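Side-chain contacts in uncharacterized protein (Chondromyces crocatus, PDB 6I86), which is of unknown function but is encoded in the crocagin gene cluster and probably takes part in the biosynthesis of this ribosomally made peptide natural product: residues Glu50-Gln55 with Tyr117-Glu122; Val86-Pro91 with Ile150-Glu155; Trp17-Asp22 with Asp40-Leu45; Ala8-Pro13 with Leu95-Thr100. All blocks are in the same frame, centred on the assembly; numbering follows the deposited sequence.

Contact 1: Glu50-Gln55 with Tyr117-Glu122; sequences ELVLLQ and YRVLRE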
loop_
_atom_site.group_PDB
_atom_site.type_symbol
_atom_site.label_atom_id
_atom_site.label_comp_id
_atom_site.label_asym_id
_atom_site.label_seq_id
_atom_site.Cartn_x
_atom_site.Cartn_y
_atom_site.Cartn_z
ATOM N N GLU A 50 6.520 8.097 6.996
ATOM C CA GLU A 50 6.586 8.541 5.611
ATOM C C GLU A 50 6.231 7.440 4.620
ATOM O O GLU A 50 5.952 7.743 3.455
ATOM C CB GLU A 50 7.981 9.088 5.281
ATOM C CG GLU A 50 8.329 10.399 5.966
ATOM C CD GLU A 50 9.611 10.998 5.428
ATOM O OE1 GLU A 50 9.769 11.035 4.188
ATOM O OE2 GLU A 50 10.459 11.428 6.236
ATOM N N LEU A 51 6.230 6.179 5.048
ATOM C CA LEU A 51 5.790 5.091 4.190
ATOM C C LEU A 51 5.019 4.070 5.012
ATOM O O LEU A 51 5.194 3.953 6.228
ATOM C CB LEU A 51 6.970 4.419 3.448
ATOM C CG LEU A 51 7.970 3.432 4.069
ATOM C CD1 LEU A 51 7.395 2.030 4.268
ATOM C CD2 LEU A 51 9.203 3.360 3.182
ATOM N N VAL A 52 4.151 3.334 4.320
ATOM C CA VAL A 52 3.405 2.216 4.882
ATOM C C VAL A 52 3.869 0.948 4.177
ATOM O O VAL A 52 4.059 0.943 2.955
ATOM C CB VAL A 52 1.881 2.421 4.730
ATOM C CG1 VAL A 52 1.124 1.127 4.983
ATOM C CG2 VAL A 52 1.400 3.517 5.675
ATOM N N LEU A 53 4.068 -0.121 4.947
ATOM C CA LEU A 53 4.709 -1.339 4.461
ATOM C C LEU A 53 3.689 -2.470 4.424
ATOM O O LEU A 53 3.064 -2.782 5.443
ATOM C CB LEU A 53 5.909 -1.702 5.343
ATOM C CG LEU A 53 6.895 -2.789 4.906
ATOM C CD1 LEU A 53 8.274 -2.500 5.486
ATOM C CD2 LEU A 53 6.428 -4.173 5.335
ATOM N N LEU A 54 3.529 -3.082 3.249
ATOM C CA LEU A 54 2.641 -4.224 3.045
ATOM C C LEU A 54 3.491 -5.462 2.782
ATOM O O LEU A 54 4.038 -5.624 1.685
ATOM C CB LEU A 54 1.683 -3.970 1.884
ATOM C CG LEU A 54 0.484 -3.059 2.133
ATOM C CD1 LEU A 54 -0.027 -2.496 0.820
ATOM C CD2 LEU A 54 -0.608 -3.846 2.826
ATOM N N GLN A 55 3.590 -6.336 3.780
ATOM C CA GLN A 55 4.373 -7.557 3.659
ATOM C C GLN A 55 3.529 -8.676 3.064
ATOM O O GLN A 55 2.351 -8.833 3.399
ATOM C CB GLN A 55 4.921 -7.988 5.023
ATOM C CG GLN A 55 5.657 -9.320 5.011
ATOM C CD GLN A 55 6.774 -9.383 6.034
ATOM O OE1 GLN A 55 7.519 -8.422 6.218
ATOM N NE2 GLN A 55 6.900 -10.525 6.704
ATOM N N TYR A 117 -2.426 11.373 7.673
ATOM C CA TYR A 117 -3.573 10.480 7.632
ATOM C C TYR A 117 -3.359 9.299 8.560
ATOM O O TYR A 117 -2.258 8.744 8.626
ATOM C CB TYR A 117 -3.816 9.950 6.214
ATOM C CG TYR A 117 -4.296 11.002 5.255
ATOM C CD1 TYR A 117 -5.649 11.259 5.102
ATOM C CD2 TYR A 117 -3.396 11.748 4.511
ATOM C CE1 TYR A 117 -6.093 12.231 4.226
ATOM C CE2 TYR A 117 -3.828 12.721 3.632
ATOM C CZ TYR A 117 -5.179 12.959 3.494
ATOM O OH TYR A 117 -5.615 13.929 2.619
ATOM N N ARG A 118 -4.413 8.919 9.273
ATOM C CA ARG A 118 -4.451 7.594 9.866
ATOM C C ARG A 118 -4.649 6.564 8.760
ATOM O O ARG A 118 -5.331 6.814 7.763
ATOM C CB ARG A 118 -5.562 7.495 10.912
ATOM C CG ARG A 118 -5.064 7.001 12.260
ATOM C CD ARG A 118 -6.105 7.134 13.362
ATOM N NE ARG A 118 -6.288 8.512 13.811
ATOM C CZ ARG A 118 -5.461 9.141 14.641
ATOM N NH1 ARG A 118 -5.705 10.392 15.007
ATOM N NH2 ARG A 118 -4.377 8.523 15.092
ATOM N N VAL A 119 -4.015 5.409 8.922
ATOM C CA VAL A 119 -3.986 4.390 7.881
ATOM C C VAL A 119 -4.356 3.057 8.507
ATOM O O VAL A 119 -3.734 2.633 9.488
ATOM C CB VAL A 119 -2.610 4.296 7.200
ATOM C CG1 VAL A 119 -2.578 3.117 6.233
ATOM C CG2 VAL A 119 -2.296 5.586 6.474
ATOM N N LEU A 120 -5.361 2.399 7.944
ATOM C CA LEU A 120 -5.717 1.045 8.334
ATOM C C LEU A 120 -5.241 0.093 7.247
ATOM O O LEU A 120 -5.677 0.191 6.095
ATOM C CB LEU A 120 -7.223 0.905 8.550
ATOM C CG LEU A 120 -7.672 -0.472 9.041
ATOM C CD1 LEU A 120 -7.170 -0.701 10.461
ATOM C CD2 LEU A 120 -9.190 -0.593 8.982
ATOM N N ARG A 121 -4.341 -0.813 7.611
ATOM C CA ARG A 121 -3.937 -1.903 6.735
ATOM C C ARG A 121 -4.746 -3.138 7.097
ATOM O O ARG A 121 -4.579 -3.694 8.187
ATOM C CB ARG A 121 -2.445 -2.207 6.854
ATOM C CG ARG A 121 -2.054 -3.497 6.138
ATOM C CD ARG A 121 -0.602 -3.869 6.373
ATOM N NE ARG A 121 -0.404 -4.653 7.586
ATOM C CZ ARG A 121 -0.336 -5.981 7.599
ATOM N NH1 ARG A 121 -0.461 -6.660 6.465
ATOM N NH2 ARG A 121 -0.146 -6.631 8.739
ATOM N N GLU A 122 -5.618 -3.559 6.189
ATOM C CA GLU A 122 -6.353 -4.810 6.313
ATOM C C GLU A 122 -5.829 -5.775 5.261
ATOM O O GLU A 122 -5.728 -5.414 4.083
ATOM C CB GLU A 122 -7.853 -4.591 6.131
ATOM C CG GLU A 122 -8.472 -3.711 7.194
ATOM C CD GLU A 122 -9.944 -3.454 6.957
ATOM O OE1 GLU A 122 -10.772 -4.009 7.707
ATOM O OE2 GLU A 122 -10.271 -2.693 6.019
HETATM O O HOH W 1 0.356 -6.896 3.646
#

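Contact 2: Val86-Pro91 with Ile150-Glu155; sequences VSIVLP and ITLWPE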
loop_
_atom_site.group_PDB
_atom_site.type_symbol
_atom_site.label_atom_id
_atom_site.label_comp_id
_atom_site.label_asym_id
_atom_site.label_seq_id
_atom_site.Cartn_x
_atom_site.Cartn_y
_atom_site.Cartn_z
ATOM N N VAL A 86 -1.922 2.292 11.397
ATOM C CA VAL A 86 -0.701 3.087 11.335
ATOM C C VAL A 86 -1.054 4.476 10.826
ATOM O O VAL A 86 -2.192 4.931 10.976
ATOM C CB VAL A 86 0.368 2.421 10.449
ATOM C CG1 VAL A 86 0.905 1.166 11.120
ATOM C CG2 VAL A 86 -0.201 2.096 9.075
ATOM N N SER A 87 -0.086 5.155 10.223
ATOM C CA SER A 87 -0.310 6.506 9.728
ATOM C C SER A 87 0.666 6.775 8.593
ATOM O O SER A 87 1.635 6.041 8.390
ATOM C CB SER A 87 -0.153 7.543 10.845
ATOM O OG SER A 87 1.150 7.499 11.398
ATOM N N ILE A 88 0.393 7.843 7.849
ATOM C CA ILE A 88 1.271 8.258 6.762
ATOM C C ILE A 88 1.166 9.768 6.604
ATOM O O ILE A 88 0.092 10.355 6.765
ATOM C CB ILE A 88 0.940 7.521 5.445
ATOM C CG1 ILE A 88 2.116 7.630 4.474
ATOM C CG2 ILE A 88 -0.334 8.069 4.803
ATOM C CD1 ILE A 88 1.949 6.805 3.223
ATOM N N VAL A 89 2.305 10.393 6.312
ATOM C CA VAL A 89 2.377 11.812 5.986
ATOM C C VAL A 89 2.561 11.938 4.481
ATOM O O VAL A 89 3.449 11.301 3.901
ATOM C CB VAL A 89 3.526 12.504 6.739
ATOM C CG1 VAL A 89 3.601 13.977 6.361
ATOM C CG2 VAL A 89 3.346 12.346 8.238
ATOM N N LEU A 90 1.720 12.755 3.848
ATOM C CA LEU A 90 1.734 12.942 2.397
ATOM C C LEU A 90 1.909 14.424 2.101
ATOM O O LEU A 90 0.918 15.160 1.954
ATOM C CB LEU A 90 0.457 12.394 1.767
ATOM C CG LEU A 90 0.217 10.894 1.956
ATOM C CD1 LEU A 90 -1.185 10.510 1.507
ATOM C CD2 LEU A 90 1.263 10.075 1.213
ATOM N N PRO A 91 3.149 14.907 2.000
ATOM C CA PRO A 91 3.362 16.351 1.802
ATOM C C PRO A 91 2.791 16.889 0.501
ATOM O O PRO A 91 2.415 18.067 0.446
ATOM C CB PRO A 91 4.892 16.484 1.845
ATOM C CG PRO A 91 5.361 15.268 2.584
ATOM C CD PRO A 91 4.410 14.179 2.215
ATOM N N ILE A 150 -6.247 -0.750 1.950
ATOM C CA ILE A 150 -5.560 0.310 2.679
ATOM C C ILE A 150 -6.497 1.507 2.743
ATOM O O ILE A 150 -6.854 2.080 1.708
ATOM C CB ILE A 150 -4.230 0.692 2.013
ATOM C CG1 ILE A 150 -3.403 -0.562 1.733
ATOM C CG2 ILE A 150 -3.452 1.648 2.899
ATOM C CD1 ILE A 150 -3.187 -1.414 2.963
ATOM N N THR A 151 -6.893 1.889 3.953
ATOM C CA THR A 151 -7.846 2.972 4.146
ATOM C C THR A 151 -7.174 4.132 4.864
ATOM O O THR A 151 -6.547 3.944 5.912
ATOM C CB THR A 151 -9.069 2.508 4.936
ATOM O OG1 THR A 151 -9.649 1.367 4.292
ATOM C CG2 THR A 151 -10.107 3.620 5.001
ATOM N N LEU A 152 -7.313 5.326 4.299
ATOM C CA LEU A 152 -6.786 6.549 4.880
ATOM C C LEU A 152 -7.937 7.422 5.354
ATOM O O LEU A 152 -8.988 7.479 4.710
ATOM C CB LEU A 152 -5.941 7.327 3.863
ATOM C CG LEU A 152 -4.499 6.929 3.533
ATOM C CD1 LEU A 152 -4.402 5.524 2.949
ATOM C CD2 LEU A 152 -3.887 7.949 2.580
ATOM N N TRP A 153 -7.739 8.098 6.482
ATOM C CA TRP A 153 -8.649 9.154 6.897
ATOM C C TRP A 153 -7.861 10.162 7.717
ATOM O O TRP A 153 -6.836 9.803 8.313
ATOM C CB TRP A 153 -9.866 8.613 7.675
ATOM C CG TRP A 153 -9.617 7.935 8.989
ATOM C CD1 TRP A 153 -9.681 8.505 10.226
ATOM C CD2 TRP A 153 -9.328 6.548 9.201
ATOM N NE1 TRP A 153 -9.425 7.565 11.194
ATOM C CE2 TRP A 153 -9.204 6.354 10.591
ATOM C CE3 TRP A 153 -9.147 5.454 8.348
ATOM C CZ2 TRP A 153 -8.905 5.112 11.149
ATOM C CZ3 TRP A 153 -8.852 4.219 8.904
ATOM C CH2 TRP A 153 -8.736 4.058 10.290
ATOM N N PRO A 154 -8.285 11.427 7.742
ATOM C CA PRO A 154 -7.430 12.487 8.296
ATOM C C PRO A 154 -7.052 12.227 9.746
ATOM O O PRO A 154 -7.888 11.848 10.570
ATOM C CB PRO A 154 -8.298 13.746 8.166
ATOM C CG PRO A 154 -9.255 13.431 7.069
ATOM C CD PRO A 154 -9.549 11.969 7.215
ATOM N N GLU A 155 -5.773 12.430 10.051
ATOM C CA GLU A 155 -5.301 12.332 11.425
ATOM C C GLU A 155 -5.648 13.614 12.167
ATOM O O GLU A 155 -5.190 14.701 11.799
ATOM C CB GLU A 155 -3.802 12.047 11.475
ATOM C CG GLU A 155 -3.336 11.612 12.857
ATOM C CD GLU A 155 -2.093 10.745 12.829
ATOM O OE1 GLU A 155 -1.525 10.536 11.740
ATOM O OE2 GLU A 155 -1.686 10.265 13.908
HETATM O O HOH W 2 1.358 10.106 12.391
#

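Contact 3: Trp17-Asp22 with Asp40-Leu45; sequences WILFFD and DRIWRL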
loop_
_atom_site.group_PDB
_atom_site.type_symbol
_atom_site.label_atom_id
_atom_site.label_comp_id
_atom_site.label_asym_id
_atom_site.label_seq_id
_atom_site.Cartn_x
_atom_site.Cartn_y
_atom_site.Cartn_z
ATOM N N TRP A 17 7.919 -7.043 0.047
ATOM C CA TRP A 17 7.364 -5.785 0.528
ATOM C C TRP A 17 6.732 -4.985 -0.604
ATOM O O TRP A 17 7.362 -4.757 -1.642
ATOM C CB TRP A 17 8.441 -4.935 1.202
ATOM C CG TRP A 17 8.931 -5.475 2.506
ATOM C CD1 TRP A 17 8.413 -6.521 3.213
ATOM C CD2 TRP A 17 10.031 -4.978 3.272
ATOM N NE1 TRP A 17 9.130 -6.710 4.370
ATOM C CE2 TRP A 17 10.129 -5.774 4.430
ATOM C CE3 TRP A 17 10.945 -3.938 3.088
ATOM C CZ2 TRP A 17 11.107 -5.562 5.400
ATOM C CZ3 TRP A 17 11.915 -3.728 4.051
ATOM C CH2 TRP A 17 11.988 -4.536 5.192
ATOM N N ILE A 18 5.492 -4.551 -0.388
ATOM C CA ILE A 18 4.868 -3.489 -1.167
ATOM C C ILE A 18 4.924 -2.222 -0.327
ATOM O O ILE A 18 4.592 -2.247 0.865
ATOM C CB ILE A 18 3.419 -3.842 -1.546
ATOM C CG1 ILE A 18 3.382 -5.134 -2.361
ATOM C CG2 ILE A 18 2.781 -2.707 -2.324
ATOM C CD1 ILE A 18 2.017 -5.791 -2.418
ATOM N N LEU A 19 5.356 -1.118 -0.932
ATOM C CA LEU A 19 5.633 0.114 -0.203
ATOM C C LEU A 19 4.759 1.242 -0.728
ATOM O O LEU A 19 4.688 1.466 -1.940
ATOM C CB LEU A 19 7.113 0.492 -0.319
ATOM C CG LEU A 19 8.110 -0.587 0.106
ATOM C CD1 LEU A 19 9.518 -0.215 -0.335
ATOM C CD2 LEU A 19 8.059 -0.822 1.610
ATOM N N PHE A 20 4.103 1.952 0.188
ATOM C CA PHE A 20 3.251 3.090 -0.130
ATOM C C PHE A 20 3.878 4.352 0.440
ATOM O O PHE A 20 4.322 4.358 1.589
ATOM C CB PHE A 20 1.845 2.924 0.454
ATOM C CG PHE A 20 0.945 2.038 -0.352
ATOM C CD1 PHE A 20 1.454 0.990 -1.095
ATOM C CD2 PHE A 20 -0.417 2.261 -0.368
ATOM C CE1 PHE A 20 0.619 0.180 -1.836
ATOM C CE2 PHE A 20 -1.251 1.456 -1.104
ATOM C CZ PHE A 20 -0.735 0.413 -1.840
ATOM N N PHE A 21 3.897 5.423 -0.350
ATOM C CA PHE A 21 4.565 6.642 0.087
ATOM C C PHE A 21 4.139 7.808 -0.791
ATOM O O PHE A 21 3.582 7.625 -1.878
ATOM C CB PHE A 21 6.091 6.487 0.053
ATOM C CG PHE A 21 6.601 5.805 -1.186
ATOM C CD1 PHE A 21 6.940 6.540 -2.314
ATOM C CD2 PHE A 21 6.733 4.425 -1.229
ATOM C CE1 PHE A 21 7.410 5.907 -3.454
ATOM C CE2 PHE A 21 7.193 3.789 -2.372
ATOM C CZ PHE A 21 7.532 4.531 -3.483
ATOM N N ASP A 22 4.418 9.013 -0.300
ATOM C CA ASP A 22 4.204 10.213 -1.093
ATOM C C ASP A 22 5.191 10.245 -2.251
ATOM O O ASP A 22 6.331 9.791 -2.129
ATOM C CB ASP A 22 4.362 11.459 -0.224
ATOM C CG ASP A 22 3.890 12.721 -0.918
ATOM O OD1 ASP A 22 4.649 13.264 -1.745
ATOM O OD2 ASP A 22 2.760 13.172 -0.637
ATOM N N ASP A 40 17.620 -0.613 5.712
ATOM C CA ASP A 40 17.541 0.130 6.964
ATOM C C ASP A 40 16.838 1.463 6.765
ATOM O O ASP A 40 16.097 1.920 7.642
ATOM C CB ASP A 40 18.938 0.354 7.546
ATOM C CG ASP A 40 19.563 -0.919 8.072
ATOM O OD1 ASP A 40 20.807 -1.004 8.106
ATOM O OD2 ASP A 40 18.804 -1.834 8.457
ATOM N N ARG A 41 17.059 2.101 5.615
ATOM C CA ARG A 41 16.461 3.408 5.377
ATOM C C ARG A 41 14.980 3.296 5.041
ATOM O O ARG A 41 14.223 4.247 5.266
ATOM C CB ARG A 41 17.229 4.135 4.272
ATOM C CG ARG A 41 18.599 4.617 4.727
ATOM C CD ARG A 41 19.370 5.334 3.631
ATOM N NE ARG A 41 20.012 4.399 2.715
ATOM C CZ ARG A 41 19.649 4.224 1.449
ATOM N NH1 ARG A 41 18.654 4.933 0.935
ATOM N NH2 ARG A 41 20.290 3.344 0.692
ATOM N N ILE A 42 14.545 2.150 4.510
ATOM C CA ILE A 42 13.113 1.895 4.370
ATOM C C ILE A 42 12.453 1.845 5.743
ATOM O O ILE A 42 11.395 2.443 5.968
ATOM C CB ILE A 42 12.866 0.594 3.583
ATOM C CG1 ILE A 42 13.379 0.720 2.148
ATOM C CG2 ILE A 42 11.389 0.240 3.588
ATOM C CD1 ILE A 42 13.106 -0.502 1.303
ATOM N N TRP A 43 13.072 1.125 6.683
ATOM C CA TRP A 43 12.492 0.992 8.016
ATOM C C TRP A 43 12.450 2.329 8.742
ATOM O O TRP A 43 11.529 2.589 9.525
ATOM C CB TRP A 43 13.273 -0.034 8.832
ATOM C CG TRP A 43 12.509 -0.553 10.006
ATOM C CD1 TRP A 43 12.700 -0.234 11.320
ATOM C CD2 TRP A 43 11.410 -1.469 9.972
ATOM N NE1 TRP A 43 11.795 -0.906 12.105
ATOM C CE2 TRP A 43 10.991 -1.671 11.302
ATOM C CE3 TRP A 43 10.744 -2.143 8.944
ATOM C CZ2 TRP A 43 9.937 -2.519 11.630
ATOM C CZ3 TRP A 43 9.698 -2.983 9.271
ATOM C CH2 TRP A 43 9.305 -3.165 10.603
ATOM N N ARG A 44 13.446 3.186 8.508
ATOM C CA ARG A 44 13.428 4.510 9.121
ATOM C C ARG A 44 12.299 5.363 8.559
ATOM O O ARG A 44 11.658 6.119 9.298
ATOM C CB ARG A 44 14.771 5.203 8.919
ATOM C CG ARG A 44 15.893 4.574 9.702
ATOM C CD ARG A 44 16.897 5.623 10.100
ATOM N NE ARG A 44 17.626 6.171 8.961
ATOM C CZ ARG A 44 18.688 5.590 8.410
ATOM N NH1 ARG A 44 19.138 4.439 8.891
ATOM N NH2 ARG A 44 19.300 6.160 7.383
ATOM N N LEU A 45 12.045 5.259 7.253
ATOM C CA LEU A 45 10.899 5.949 6.672
ATOM C C LEU A 45 9.593 5.423 7.254
ATOM O O LEU A 45 8.657 6.196 7.495
ATOM C CB LEU A 45 10.911 5.802 5.150
ATOM C CG LEU A 45 11.954 6.612 4.380
ATOM C CD1 LEU A 45 11.922 6.262 2.897
ATOM C CD2 LEU A 45 11.732 8.102 4.589
#

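Contact 4: Ala8-Pro13 with Leu95-Thr100; sequences AEIILP and LVACTT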
loop_
_atom_site.group_PDB
_atom_site.type_symbol
_atom_site.label_atom_id
_atom_site.label_comp_id
_atom_site.label_asym_id
_atom_site.label_seq_id
_atom_site.Cartn_x
_atom_site.Cartn_y
_atom_site.Cartn_z
ATOM N N ALA A 8 -9.305 3.496 -5.430
ATOM C CA ALA A 8 -8.587 2.953 -6.574
ATOM C C ALA A 8 -7.969 1.617 -6.185
ATOM O O ALA A 8 -7.721 1.340 -5.008
ATOM C CB ALA A 8 -7.503 3.913 -7.081
ATOM N N GLU A 9 -7.725 0.787 -7.197
ATOM C CA GLU A 9 -7.092 -0.509 -7.009
ATOM C C GLU A 9 -5.858 -0.612 -7.892
ATOM O O GLU A 9 -5.847 -0.114 -9.023
ATOM C CB GLU A 9 -8.045 -1.668 -7.339
ATOM C CG GLU A 9 -9.260 -1.771 -6.437
ATOM C CD GLU A 9 -10.209 -2.863 -6.886
ATOM O OE1 GLU A 9 -9.824 -3.656 -7.771
ATOM O OE2 GLU A 9 -11.339 -2.927 -6.358
ATOM N N ILE A 10 -4.824 -1.263 -7.368
ATOM C CA ILE A 10 -3.634 -1.594 -8.139
ATOM C C ILE A 10 -3.399 -3.094 -8.049
ATOM O O ILE A 10 -3.735 -3.744 -7.053
ATOM C CB ILE A 10 -2.381 -0.824 -7.666
ATOM C CG1 ILE A 10 -2.049 -1.167 -6.212
ATOM C CG2 ILE A 10 -2.575 0.676 -7.836
ATOM C CD1 ILE A 10 -0.752 -0.554 -5.727
ATOM N N ILE A 11 -2.820 -3.645 -9.111
ATOM C CA ILE A 11 -2.393 -5.036 -9.156
ATOM C C ILE A 11 -0.918 -5.036 -9.521
ATOM O O ILE A 11 -0.540 -4.532 -10.585
ATOM C CB ILE A 11 -3.207 -5.859 -10.167
ATOM C CG1 ILE A 11 -4.702 -5.775 -9.857
ATOM C CG2 ILE A 11 -2.746 -7.306 -10.166
ATOM C CD1 ILE A 11 -5.564 -6.499 -10.865
ATOM N N LEU A 12 -0.086 -5.581 -8.639
ATOM C CA LEU A 12 1.348 -5.572 -8.884
ATOM C C LEU A 12 1.964 -6.857 -8.346
ATOM O O LEU A 12 1.413 -7.462 -7.423
ATOM C CB LEU A 12 2.035 -4.356 -8.240
ATOM C CG LEU A 12 1.579 -3.693 -6.934
ATOM C CD1 LEU A 12 1.208 -4.687 -5.843
ATOM C CD2 LEU A 12 2.686 -2.773 -6.450
ATOM N N PRO A 13 3.090 -7.283 -8.906
ATOM C CA PRO A 13 3.818 -8.409 -8.312
ATOM C C PRO A 13 4.684 -7.954 -7.150
ATOM O O PRO A 13 5.106 -6.798 -7.069
ATOM C CB PRO A 13 4.679 -8.915 -9.475
ATOM C CG PRO A 13 4.974 -7.670 -10.264
ATOM C CD PRO A 13 3.744 -6.786 -10.128
ATOM N N LEU A 95 -0.133 9.781 -3.547
ATOM C CA LEU A 95 0.189 8.474 -2.989
ATOM C C LEU A 95 0.603 7.537 -4.117
ATOM O O LEU A 95 -0.159 7.327 -5.066
ATOM C CB LEU A 95 -1.012 7.909 -2.233
ATOM C CG LEU A 95 -0.840 6.538 -1.590
ATOM C CD1 LEU A 95 0.165 6.607 -0.451
ATOM C CD2 LEU A 95 -2.182 6.026 -1.106
ATOM N N VAL A 96 1.813 6.985 -4.017
ATOM C CA VAL A 96 2.353 6.083 -5.026
ATOM C C VAL A 96 2.899 4.838 -4.340
ATOM O O VAL A 96 3.091 4.801 -3.122
ATOM C CB VAL A 96 3.455 6.743 -5.880
ATOM C CG1 VAL A 96 2.942 8.011 -6.536
ATOM C CG2 VAL A 96 4.655 7.050 -5.023
ATOM N N ALA A 97 3.169 3.817 -5.150
ATOM C CA ALA A 97 3.566 2.516 -4.640
ATOM C C ALA A 97 4.749 1.969 -5.425
ATOM O O ALA A 97 4.887 2.216 -6.626
ATOM C CB ALA A 97 2.403 1.518 -4.698
ATOM N N CYS A 98 5.601 1.220 -4.724
ATOM C CA CYS A 98 6.673 0.458 -5.347
ATOM C C CYS A 98 6.826 -0.853 -4.585
ATOM O O CYS A 98 6.073 -1.142 -3.651
ATOM C CB CYS A 98 7.976 1.263 -5.379
ATOM S SG CYS A 98 8.994 1.131 -3.899
ATOM N N THR A 99 7.792 -1.664 -5.008
ATOM C CA THR A 99 8.175 -2.875 -4.298
ATOM C C THR A 99 9.690 -2.897 -4.168
ATOM O O THR A 99 10.402 -2.141 -4.833
ATOM C CB THR A 99 7.689 -4.150 -5.011
ATOM O OG1 THR A 99 8.536 -4.423 -6.132
ATOM C CG2 THR A 99 6.245 -4.005 -5.487
ATOM N N THR A 100 10.190 -3.771 -3.293
ATOM C CA THR A 100 11.630 -3.982 -3.240
ATOM C C THR A 100 12.144 -4.721 -4.468
ATOM O O THR A 100 13.359 -4.756 -4.686
ATOM C CB THR A 100 12.018 -4.741 -1.968
ATOM O OG1 THR A 100 11.208 -5.916 -1.839
ATOM C CG2 THR A 100 11.831 -3.856 -0.742
HETATM O O HOH W 3 7.401 -5.712 -8.078
#

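Contact 1: Glu50-Gln55 with Tyr117-Glu122
Val52 and Val119 meet head-on in the core between two facing beta-sheets, each reaching inward from its own strand. Strand 51-55 is an outermost strand of the antiparallel four-stranded sheet, whereas 115-123 lies within the mixed five-stranded one; across the sandwich the two segments run nearly parallel, 6° apart, with axes 9.2 Å from each other at closest approach. The valine pair is purely apolar, CG2 of Val52 lying 4.0 Å from CG1 of Val119. In Val119 this methyl stands anti to the backbone N (chi1 174°), whereas Val52 offers the branch that lies beside its own N.

Two residues on, Leu54 and Arg121 pass alongside one another in opposite directions. The CD2 methyl of Leu54 rests on the aliphatic part of the arginine, 3.5 Å from its CD and 3.6 Å from its CG. Arg121 runs out extended through CG, which brings CD to 3.9 Å from the carbonyl O of Leu53; a bend at chi3 (87°) then turns NE and the guanidinium off that line. Its charge is met chiefly by Glu84, in a salt bridge through NE, and NH2 also binds a glycerol molecule, probably from the crystallisation liquor. A water completes the polar end: it donates to Gln55 O at 2.8 Å and accepts a weak hydrogen bond from Arg121 NH1 at 2.9 Å.

Contact 2: Val86-Pro91 with Ile150-Glu155
Leu152 makes the apolar half of this contact, holding its CD2 methyl against two side chains of strand 82-90. The CD1 methyl of Leu90 meets it tip to tip at 3.9 Å, and CG2 of Ile88 lies 4.2 Å from the same methyl, the two side chains crossing at a slant. Neighbouring Val119 and Val112 add to this apolar cluster, touching Ile88 and Leu90 respectively.

The polar half lies on the opposite face of the sheet, where Glu155 stretches toward Ser87. Its OE1 comes 3.4 Å from Ser87 CB, and the two residues are joined through a water that is 2.8 Å from Ser87 OG and donates to Glu155 OE1 at 3.0 Å. The glutamate is poorly ordered, and its other oxygen has a long, weak ion pair with Arg118.

The touching parts of the segments run 95° apart. Strand 115-123 separates their strands in the mixed five-stranded sheet, so the side chains meet across an intervening strand, as in a strongly twisted beta-sheet.

Contact 3: Trp17-Asp22 with Asp40-Leu45
Ile42, on helix 38-47, packs against Trp17 and Leu19 of strand 17-22 with both ends of its branched side chain. The close part is wholly apolar. CD1 of Ile42 lies 4.0 Å from CD1 of Leu19, while its CG2 methyl touches both CD2 of Leu19 and CZ3 of Trp17, 4.0 Å from each. Leu19 and Ile42 cross at about a right angle, so that two methyls of one meet two of the other; Trp17 comes in at a slant, presenting the six-membered part of its indole. In Ile42, CG2 is anti to the backbone N and CG1 anti to the carbonyl carbon (chi1 -64°), which sets both branches against Leu19 and leaves CG2 to reach Trp17 as well.

This is helix-on-sheet packing: helix 38-47 covers the side of the antiparallel sheet turned away from the mixed sheet, and Phe32 and Trp33 of helix 30-34 also touch Ile42. The residues Trp17 and Leu19, two apart on their strand, both direct their side chains to this outer side.

Toward solvent the fit is looser. Trp43, an exposed residue of the helix, comes no nearer than 4.6 Å, from its CE3 to CH2 of Trp17, and it has a cation-pi partner in Lys46. Trp17 is itself partly exposed, but the nitrogen of its indole is satisfied, NE1 being hydrogen-bonded to Gln55 OE1 on the adjoining strand 51-55.

Contact 4: Ala8-Pro13 with Leu95-Thr100
Ile10 points its CD1 methyl at the CB of Ala97, 3.9 Å away, across the space between the two beta-sheets of the sandwich. Strand 4-14 is an outermost strand of the mixed sheet and 94-99 an inner strand of the antiparallel one; the segments run in roughly the same direction, at a crossing angle of -18°. With CG1 of Ile10 lodged between its backbone N and carbonyl carbon (chi1 61°), the long branch spans the interface to the short alanine.

Leu12 and Thr99 lie differently: they slide past each other in opposite directions, with CD2 of the leucine 3.9 Å from CG2 of the threonine. That same threonine methyl approaches Pro13 O to 3.4 Å. The two branches of Thr99 thus divide their work, CG2 packing against strand 4-14 and OG1 serving polar partners, chiefly the backbone N of Glu102. OG1 also donates to a water at 2.6 Å, which in turn donates to Pro13 O at 2.7 Å.

Overall arrangement
Contacts 1 and 4 both bridge the mixed and antiparallel sheets with nearly parallel strands, but at separate places, about 7 Å apart at their nearest atoms. Contact 2 stays within the mixed sheet, and contact 3 sets a helix on the outer side of the antiparallel one. All four are largely buried, contacts 1 and 4 lying nearer the chain centre than 2 and 3. Their chemistry follows: contact 3 is apolar throughout, while contacts 1, 2 and 4 pair aliphatic packing with a single bridging water. Strand neighbours tie them together, Leu54 N to Ile18 O joining contacts 1 and 3, and Leu19 N to Cys98 O joining contacts 3 and 4.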